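Local coordinates for CDP-4-keto-6-deoxy-D-glucose-3-dehydrase (Yersinia pseudotuberculosis, PDB 3BB8) that dehydrates CDP-4-keto-6-deoxy-D-glucose at C3 during lipopolysaccharide sugar biosynthesis, using a vitamin B6 (pyridoxal or pyridoxamine phosphate) cofactor on an aspartate aminotransferase fold, at the interface of chains A and B. Sequence-based numbering; all coordinates share one arbitrary frame. Chains: chain A/B, CDP-4-keto-6-deoxy-D-glucose-3-dehydrase.

The interface of chains A and B. Residues chain A 125, 128-129, 386; chain B 283-286.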
ATOM      1  N   ASN A 125     -11.522   7.250   7.407  1.00 22.77           N
ATOM      2  CA  ASN A 125     -11.409   7.581   5.992  1.00 24.07           C
ATOM      3  C   ASN A 125     -11.975   6.554   5.006  1.00 23.78           C
ATOM      4  O   ASN A 125     -12.652   6.928   4.049  1.00 25.81           O
ATOM      5  CB  ASN A 125      -9.948   7.910   5.642  1.00 24.00           C
ATOM      6  CG  ASN A 125      -9.442   9.154   6.370  1.00 25.04           C
ATOM      7  OD1 ASN A 125     -10.213   9.847   7.061  1.00 24.27           O
ATOM      8  ND2 ASN A 125      -8.158   9.455   6.207  1.00 18.31           N
ATOM      9  N   ILE A 128     -15.520   7.190   4.195  1.00 29.95           N
ATOM     10  CA  ILE A 128     -15.681   8.346   3.317  1.00 29.55           C
ATOM     11  C   ILE A 128     -15.182   8.061   1.892  1.00 30.90           C
ATOM     12  O   ILE A 128     -15.777   8.507   0.902  1.00 27.99           O
ATOM     13  CB  ILE A 128     -14.888   9.561   3.866  1.00 28.65           C
ATOM     14  CG1 ILE A 128     -15.370   9.905   5.277  1.00 28.01           C
ATOM     15  CG2 ILE A 128     -15.032  10.744   2.932  1.00 27.19           C
ATOM     16  CD1 ILE A 128     -14.516  10.913   5.998  1.00 29.06           C
ATOM     17  N   GLN A 129     -14.074   7.330   1.797  1.00 31.62           N
ATOM     18  CA  GLN A 129     -13.477   7.019   0.505  1.00 30.41           C
ATOM     19  C   GLN A 129     -14.315   6.039  -0.314  1.00 30.71           C
ATOM     20  O   GLN A 129     -14.077   5.854  -1.500  1.00 31.48           O
ATOM     21  CB  GLN A 129     -12.052   6.513   0.717  1.00 28.45           C
ATOM     22  CG  GLN A 129     -11.164   7.569   1.383  1.00 28.49           C
ATOM     23  CD  GLN A 129      -9.845   7.013   1.894  1.00 27.06           C
ATOM     24  OE1 GLN A 129      -9.808   5.965   2.550  1.00 23.35           O
ATOM     25  NE2 GLN A 129      -8.750   7.722   1.603  1.00 27.28           N
ATOM     26  N   TYR A 386      -9.136  18.733   7.085  1.00 31.90           N
ATOM     27  CA  TYR A 386      -9.643  17.971   5.932  1.00 30.51           C
ATOM     28  C   TYR A 386     -11.095  17.589   6.082  1.00 30.04           C
ATOM     29  O   TYR A 386     -11.703  17.105   5.138  1.00 30.58           O
ATOM     30  CB  TYR A 386      -8.805  16.705   5.640  1.00 31.29           C
ATOM     31  CG  TYR A 386      -9.129  15.465   6.469  1.00 30.09           C
ATOM     32  CD1 TYR A 386      -8.581  15.286   7.750  1.00 29.52           C
ATOM     33  CD2 TYR A 386      -9.938  14.450   5.952  1.00 27.54           C
ATOM     34  CE1 TYR A 386      -8.823  14.117   8.492  1.00 28.31           C
ATOM     35  CE2 TYR A 386     -10.189  13.273   6.682  1.00 30.19           C
ATOM     36  CZ  TYR A 386      -9.625  13.112   7.950  1.00 30.52           C
ATOM     37  OH  TYR A 386      -9.835  11.943   8.656  1.00 28.49           O
TER
ATOM     38  N   SER B 283      -4.671  17.582   6.559  1.00 30.26           N
ATOM     39  CA  SER B 283      -5.218  18.412   5.497  1.00 30.14           C
ATOM     40  C   SER B 283      -5.908  17.648   4.364  1.00 31.92           C
ATOM     41  O   SER B 283      -6.629  18.254   3.571  1.00 31.52           O
ATOM     42  CB  SER B 283      -4.101  19.264   4.912  1.00 31.79           C
ATOM     43  OG  SER B 283      -3.028  18.441   4.486  1.00 30.82           O
ATOM     44  N   HIS B 284      -5.685  16.332   4.268  1.00 30.83           N
ATOM     45  CA  HIS B 284      -6.317  15.538   3.196  1.00 30.68           C
ATOM     46  C   HIS B 284      -6.909  14.210   3.659  1.00 29.64           C
ATOM     47  O   HIS B 284      -6.580  13.714   4.732  1.00 31.92           O
ATOM     48  CB  HIS B 284      -5.312  15.236   2.078  1.00 28.29           C
ATOM     49  CG  HIS B 284      -4.735  16.455   1.428  1.00 29.54           C
ATOM     50  ND1 HIS B 284      -5.490  17.325   0.670  1.00 30.66           N
ATOM     51  CD2 HIS B 284      -3.468  16.935   1.401  1.00 27.53           C
ATOM     52  CE1 HIS B 284      -4.712  18.286   0.202  1.00 28.35           C
ATOM     53  NE2 HIS B 284      -3.481  18.071   0.629  1.00 30.39           N
ATOM     54  N   LEU B 285      -7.788  13.648   2.833  1.00 28.82           N
ATOM     55  CA  LEU B 285      -8.425  12.355   3.085  1.00 26.50           C
ATOM     56  C   LEU B 285      -7.352  11.369   2.628  1.00 26.34           C
ATOM     57  O   LEU B 285      -7.363  10.914   1.473  1.00 26.52           O
ATOM     58  CB  LEU B 285      -9.664  12.225   2.207  1.00 26.19           C
ATOM     59  CG  LEU B 285     -10.623  11.061   2.420  1.00 29.20           C
ATOM     60  CD1 LEU B 285     -11.156  11.100   3.840  1.00 26.94           C
ATOM     61  CD2 LEU B 285     -11.779  11.170   1.400  1.00 30.17           C
ATOM     62  N   GLY B 286      -6.432  11.045   3.532  1.00 21.63           N
ATOM     63  CA  GLY B 286      -5.309  10.196   3.171  1.00 22.11           C
ATOM     64  C   GLY B 286      -5.326   8.707   3.432  1.00 21.08           C
ATOM     65  O   GLY B 286      -6.299   8.140   3.933  1.00 20.35           O
TER
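B:Leu285 pushes its isobutyl group between A:Asn125, A:Ile128, A:Gln129 and A:Tyr386, hiding 89 Å² of its surface. Its CG lies anti to its own backbone N (chi1 -171°), carried towards chain A, and chi2 (59°) spreads the methyls over partly different partners. CD1 meets the carboxamide carbon CG of A:Asn125 at 3.6 Å and the ring-edge carbon CE2 of A:Tyr386 at 3.7 Å, the leucine and tyrosine side chains crossing at about a right angle. CD2 rests on the branch methyl CG2 of A:Ile128, 3.6 Å away, and on the CG methylene of A:Gln129, whose extended side chain runs past the leucine in the opposite direction.

The A:Asn125 amide is held at both ends. Within chain A, the phenol OH of A:Tyr386 donates to OD1 over 2.7 Å, in the carbonyl plane and on a lone pair. Across the interface, ND2 donates to the backbone O of B:Gly286 at 3.2 Å, nearly straight (161° at H) although tilted from the glycine carbonyl plane. Both bonds support this O/N assignment and would hold the amide's orientation against B:Leu285. NE2 of A:Gln129 adds a weak, bent bond to the same glycine oxygen. Over one face of the A:Tyr386 ring, towards its rim, sits the carbonyl O of B:His284, 3.5 Å from ring carbon CG; the tyrosine CB packs on the B:Ser283–B:His284 peptide, 3.3 Å from B:Ser283 C.

The patch belongs to the two-fold interface of the deposited dimer, probably the family's usual one, where a chain B loop beyond 3-10 helix 278-280 docks against helix 121-129 and the short 3-10 helix 385-387 of chain A. Helix 121-129 also carries cofactor-pocket residues near its start.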